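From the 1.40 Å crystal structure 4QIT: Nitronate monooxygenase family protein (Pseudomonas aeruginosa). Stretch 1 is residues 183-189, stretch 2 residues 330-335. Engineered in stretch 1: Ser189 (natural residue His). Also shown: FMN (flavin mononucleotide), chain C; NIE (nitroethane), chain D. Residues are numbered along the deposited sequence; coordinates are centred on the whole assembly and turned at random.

Stretch 1, residues 183-189: GIEAGGS
Stretch 2 330-335: QWAGQG

Two segments far apart in sequence run side by side in nearly opposite directions, 158° apart end to end, and bury 307 Å² between them. Gln334 and Glu185 cover the most surface. The register is set by three CA pairs: Glu185 CA lies 4.9 Å from Gln334 CA, Gly187 CA lies 3.7 Å from Gly333 CA, and Gly188 CA lies 5.0 Å from Trp331 CA.

Stretch 1 opens with a type I turn from Gly183 to Ala186, closed by Ala186 N to Gly183 O at 3.0 Å. Ile184 (phi/psi -59/-25) and Glu185 (-60/-26) occupy its corners, and Ala186 (-61/145) then extends the chain. The turn's own bond uses Gly183 O; Glu185 O accepts the one hydrogen bond between the stretches, from Gln334 N at 2.8 Å and 151°. Gln334 (-74/-6) points its CA-to-CB bond toward stretch 1, with chi1 m, chi2 t and chi3 -30°, bringing its OE1 to 3.3 Å from Glu185 CG. Here the methylenes of Glu185 (chi1 m, chi2 92°, chi3 -32°) supply packing surface, while its carboxylate oxygens are hydrogen-bonded elsewhere in the structure.

Beyond this bond the backbones touch directly. Gly187 (-81/163) places its CA 3.5 Å from Ala332 C; a CB there would lie 2.7 Å from Gly333 N, a clash, so glycine suits the site. Gly333 (-85/177) is equally constrained: a CB would fall 3.0 Å from Glu185 O and 2.2 Å from FMN O2P. Ala332 (-164/142) points its methyl away from this crowded seam.

At the far end Gly188 adopts phi/psi 77/-161, a positive phi that favours glycine. The CA-to-CB bond of Trp331 (-68/143; chi1 m, chi2 121°) points toward stretch 1, and Trp331 CB lies 3.8 Å from Gly188 N. Nitroethane O5 lies over one face of the indole, and FMN C7M sits at its edge. The engineered Ser189 donates from N to nitroethane O4 at 2.8 Å.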

ATOM      1  N   GLY A 183       2.266  -3.107  -7.012  1.00  7.22           N
ATOM      2  CA  GLY A 183       2.047  -2.633  -5.656  1.00  7.58           C
ATOM      3  C   GLY A 183       0.567  -2.627  -5.303  1.00  7.43           C
ATOM      4  O   GLY A 183      -0.308  -2.734  -6.183  1.00  7.93           O
ATOM      5  N   ILE A 184       0.289  -2.460  -4.006  1.00  8.32           N
ATOM      6  CA  ILE A 184      -1.078  -2.449  -3.501  1.00  9.05           C
ATOM      7  C   ILE A 184      -1.909  -1.333  -4.149  1.00  8.74           C
ATOM      8  O   ILE A 184      -3.126  -1.453  -4.268  1.00  7.82           O
ATOM      9  CB  ILE A 184      -1.117  -2.360  -1.939  1.00 10.76           C
ATOM     10  CG1 ILE A 184      -2.475  -2.822  -1.380  1.00 11.62           C
ATOM     11  CG2 ILE A 184      -0.817  -0.957  -1.472  1.00 11.64           C
ATOM     12  CD1 ILE A 184      -2.882  -4.213  -1.773  1.00 12.67           C
ATOM     13  N   GLU A 185      -1.234  -0.281  -4.609  1.00  8.94           N
ATOM     14  CA  GLU A 185      -1.889   0.847  -5.277  1.00  6.83           C
ATOM     15  C   GLU A 185      -2.635   0.456  -6.542  1.00  8.49           C
ATOM     16  O   GLU A 185      -3.560   1.160  -6.965  1.00  8.71           O
ATOM     17  CB  GLU A 185      -0.844   1.890  -5.684  1.00  7.42           C
ATOM     18  CG  GLU A 185      -0.325   2.779  -4.566  1.00 10.27           C
ATOM     19  CD  GLU A 185       0.928   2.272  -3.876  1.00 12.66           C
ATOM     20  OE1 GLU A 185       1.132   1.039  -3.760  1.00 11.93           O
ATOM     21  OE2 GLU A 185       1.717   3.127  -3.417  1.00 12.97           O
ATOM     22  N   ALA A 186      -2.202  -0.629  -7.180  1.00  8.21           N
ATOM     23  CA  ALA A 186      -2.662  -0.938  -8.533  1.00  7.11           C
ATOM     24  C   ALA A 186      -4.152  -1.142  -8.634  1.00  8.14           C
ATOM     25  O   ALA A 186      -4.787  -1.697  -7.726  1.00  8.50           O
ATOM     26  CB  ALA A 186      -1.947  -2.155  -9.078  1.00  7.90           C
ATOM     27  N   GLY A 187      -4.703  -0.716  -9.763  1.00  7.65           N
ATOM     28  CA  GLY A 187      -6.086  -1.002 -10.083  1.00  8.40           C
ATOM     29  C   GLY A 187      -6.289  -2.396 -10.650  1.00  8.56           C
ATOM     30  O   GLY A 187      -5.351  -3.041 -11.125  1.00 10.80           O
ATOM     31  N   GLY A 188      -7.533  -2.861 -10.632  1.00  8.62           N
ATOM     32  CA  GLY A 188      -7.860  -4.155 -11.214  1.00  9.99           C
ATOM     33  C   GLY A 188      -7.436  -5.316 -10.332  1.00  9.63           C
ATOM     34  O   GLY A 188      -7.228  -5.153  -9.121  1.00  9.07           O
ATOM     35  N   SER A 189      -7.324  -6.493 -10.935  1.00 11.34           N
ATOM     36  CA  SER A 189      -7.075  -7.701 -10.147  1.00 12.33           C
ATOM     37  C   SER A 189      -5.667  -7.724  -9.555  1.00  9.75           C
ATOM     38  O   SER A 189      -4.673  -7.434 -10.238  1.00 11.95           O
ATOM     39  CB  SER A 189      -7.314  -8.963 -10.981  1.00 14.60           C
ATOM     40  OG  SER A 189      -8.671  -9.036 -11.397  1.00 19.91           O
ATOM     41  N   GLN A 330     -15.606  -0.984 -12.373  1.00  8.72           N
ATOM     42  CA  GLN A 330     -14.941   0.274 -12.683  1.00  8.91           C
ATOM     43  C   GLN A 330     -13.604   0.286 -11.971  1.00  9.76           C
ATOM     44  O   GLN A 330     -13.423   0.932 -10.940  1.00  9.81           O
ATOM     45  CB  GLN A 330     -15.845   1.454 -12.294  1.00  8.03           C
ATOM     46  CG  GLN A 330     -17.112   1.489 -13.177  1.00 10.08           C
ATOM     47  CD  GLN A 330     -18.218   2.376 -12.643  1.00 11.26           C
ATOM     48  OE1 GLN A 330     -18.254   2.716 -11.464  1.00 12.13           O
ATOM     49  NE2 GLN A 330     -19.150   2.744 -13.523  1.00 10.27           N
ATOM     50  N   TRP A 331     -12.667  -0.475 -12.524  1.00  8.52           N
ATOM     51  CA  TRP A 331     -11.366  -0.636 -11.889  1.00  9.71           C
ATOM     52  C   TRP A 331     -10.548   0.664 -11.917  1.00  9.57           C
ATOM     53  O   TRP A 331     -10.583   1.425 -12.880  1.00  8.99           O
ATOM     54  CB  TRP A 331     -10.588  -1.758 -12.564  1.00 10.77           C
ATOM     55  CG  TRP A 331     -11.340  -3.062 -12.708  1.00 12.79           C
ATOM     56  CD1 TRP A 331     -11.612  -3.720 -13.873  1.00 22.79           C
ATOM     57  CD2 TRP A 331     -11.913  -3.847 -11.655  1.00 12.95           C
ATOM     58  NE1 TRP A 331     -12.312  -4.879 -13.606  1.00 20.72           N
ATOM     59  CE2 TRP A 331     -12.508  -4.977 -12.265  1.00 19.68           C
ATOM     60  CE3 TRP A 331     -11.983  -3.704 -10.272  1.00 16.21           C
ATOM     61  CZ2 TRP A 331     -13.159  -5.961 -11.511  1.00 16.80           C
ATOM     62  CZ3 TRP A 331     -12.641  -4.684  -9.532  1.00 17.89           C
ATOM     63  CH2 TRP A 331     -13.211  -5.796 -10.156  1.00 17.98           C
ATOM     64  N   ALA A 332      -9.801   0.904 -10.845  1.00  9.21           N
ATOM     65  CA  ALA A 332      -8.995   2.105 -10.715  1.00  8.90           C
ATOM     66  C   ALA A 332      -7.982   1.916  -9.596  1.00  8.03           C
ATOM     67  O   ALA A 332      -8.297   1.305  -8.577  1.00  8.69           O
ATOM     68  CB  ALA A 332      -9.885   3.319 -10.430  1.00  9.40           C
ATOM     69  N   GLY A 333      -6.777   2.445  -9.805  1.00  7.40           N
ATOM     70  CA  GLY A 333      -5.714   2.418  -8.811  1.00  7.36           C
ATOM     71  C   GLY A 333      -5.813   3.574  -7.829  1.00  7.17           C
ATOM     72  O   GLY A 333      -6.663   4.468  -7.973  1.00  7.58           O
ATOM     73  N   GLN A 334      -4.915   3.587  -6.852  1.00  6.31           N
ATOM     74  CA  GLN A 334      -4.994   4.570  -5.777  1.00  6.13           C
ATOM     75  C   GLN A 334      -4.564   5.971  -6.220  1.00  7.10           C
ATOM     76  O   GLN A 334      -4.714   6.925  -5.461  1.00  9.72           O
ATOM     77  CB  GLN A 334      -4.214   4.096  -4.547  1.00  6.70           C
ATOM     78  CG  GLN A 334      -4.865   2.902  -3.851  1.00  6.50           C
ATOM     79  CD  GLN A 334      -4.108   2.467  -2.612  1.00  8.01           C
ATOM     80  OE1 GLN A 334      -2.893   2.623  -2.530  1.00  8.20           O
ATOM     81  NE2 GLN A 334      -4.835   1.940  -1.623  1.00  7.57           N
ATOM     82  N   GLY A 335      -4.064   6.104  -7.444  1.00  7.93           N
ATOM     83  CA  GLY A 335      -3.806   7.417  -8.019  1.00  8.48           C
ATOM     84  C   GLY A 335      -4.951   7.943  -8.868  1.00  7.83           C
ATOM     85  O   GLY A 335      -4.758   8.905  -9.623  1.00  8.69           O
TER
HETATM   86  N1  FMN C 401      -3.566  -6.729 -15.415  1.00 26.23           N
HETATM   87  C2  FMN C 401      -3.534  -7.905 -16.153  1.00 22.75           C
HETATM   88  O2  FMN C 401      -2.562  -8.643 -16.052  1.00 31.43           O
HETATM   89  N3  FMN C 401      -4.552  -8.243 -17.016  1.00 21.59           N
HETATM   90  C4  FMN C 401      -5.640  -7.403 -17.118  1.00 21.28           C
HETATM   91  O4  FMN C 401      -6.579  -7.668 -17.863  1.00 20.96           O
HETATM   92  C4A FMN C 401      -5.683  -6.236 -16.376  1.00 27.42           C
HETATM   93  N5  FMN C 401      -6.781  -5.427 -16.500  1.00 27.68           N
HETATM   94  C5A FMN C 401      -6.859  -4.247 -15.800  1.00 23.83           C
HETATM   95  C6  FMN C 401      -7.985  -3.453 -15.970  1.00 22.71           C
HETATM   96  C7  FMN C 401      -8.105  -2.254 -15.299  1.00 21.93           C
HETATM   97  C7M FMN C 401      -9.343  -1.440 -15.554  1.00 23.97           C
HETATM   98  C8  FMN C 401      -7.098  -1.849 -14.423  1.00 21.00           C
HETATM   99  C8M FMN C 401      -7.226  -0.555 -13.672  1.00 22.62           C
HETATM  100  C9  FMN C 401      -5.967  -2.656 -14.250  1.00 23.22           C
HETATM  101  C9A FMN C 401      -5.836  -3.865 -14.944  1.00 24.50           C
HETATM  102  N10 FMN C 401      -4.718  -4.689 -14.801  1.00 25.57           N
HETATM  103  C10 FMN C 401      -4.650  -5.881 -15.517  1.00 24.26           C
HETATM  104  C1' FMN C 401      -3.609  -4.309 -13.852  1.00 23.08           C
HETATM  105  C2' FMN C 401      -2.476  -3.553 -14.524  1.00 23.73           C
HETATM  106  O2' FMN C 401      -1.694  -4.451 -15.269  1.00 23.23           O
HETATM  107  C3' FMN C 401      -1.571  -2.892 -13.494  1.00 20.65           C
HETATM  108  O3' FMN C 401      -1.232  -3.772 -12.443  1.00 19.08           O
HETATM  109  C4' FMN C 401      -2.330  -1.729 -12.895  1.00 18.01           C
HETATM  110  O4' FMN C 401      -3.126  -1.119 -13.894  1.00 20.42           O
HETATM  111  C5' FMN C 401      -1.328  -0.710 -12.381  1.00 17.85           C
HETATM  112  O5' FMN C 401      -2.063   0.102 -11.518  1.00 10.56           O
HETATM  113  P   FMN C 401      -2.525   1.565 -11.939  1.00  7.93           P
HETATM  114  O1P FMN C 401      -1.633   2.077 -13.039  1.00 10.49           O
HETATM  115  O2P FMN C 401      -2.485   2.400 -10.697  1.00  8.78           O
HETATM  116  O3P FMN C 401      -3.916   1.397 -12.453  1.00 10.36           O
HETATM  117  N3  NIE D 402      -8.872  -6.687 -14.050  1.00 29.80           N
HETATM  118  C1  NIE D 402      -8.217  -8.953 -14.308  1.00 26.38           C
HETATM  119  C2  NIE D 402      -9.045  -7.825 -14.881  1.00 26.71           C
HETATM  120  O4  NIE D 402      -7.738  -6.379 -13.692  1.00 26.09           O
HETATM  121  O5  NIE D 402      -9.946  -6.216 -13.352  1.00 33.58           O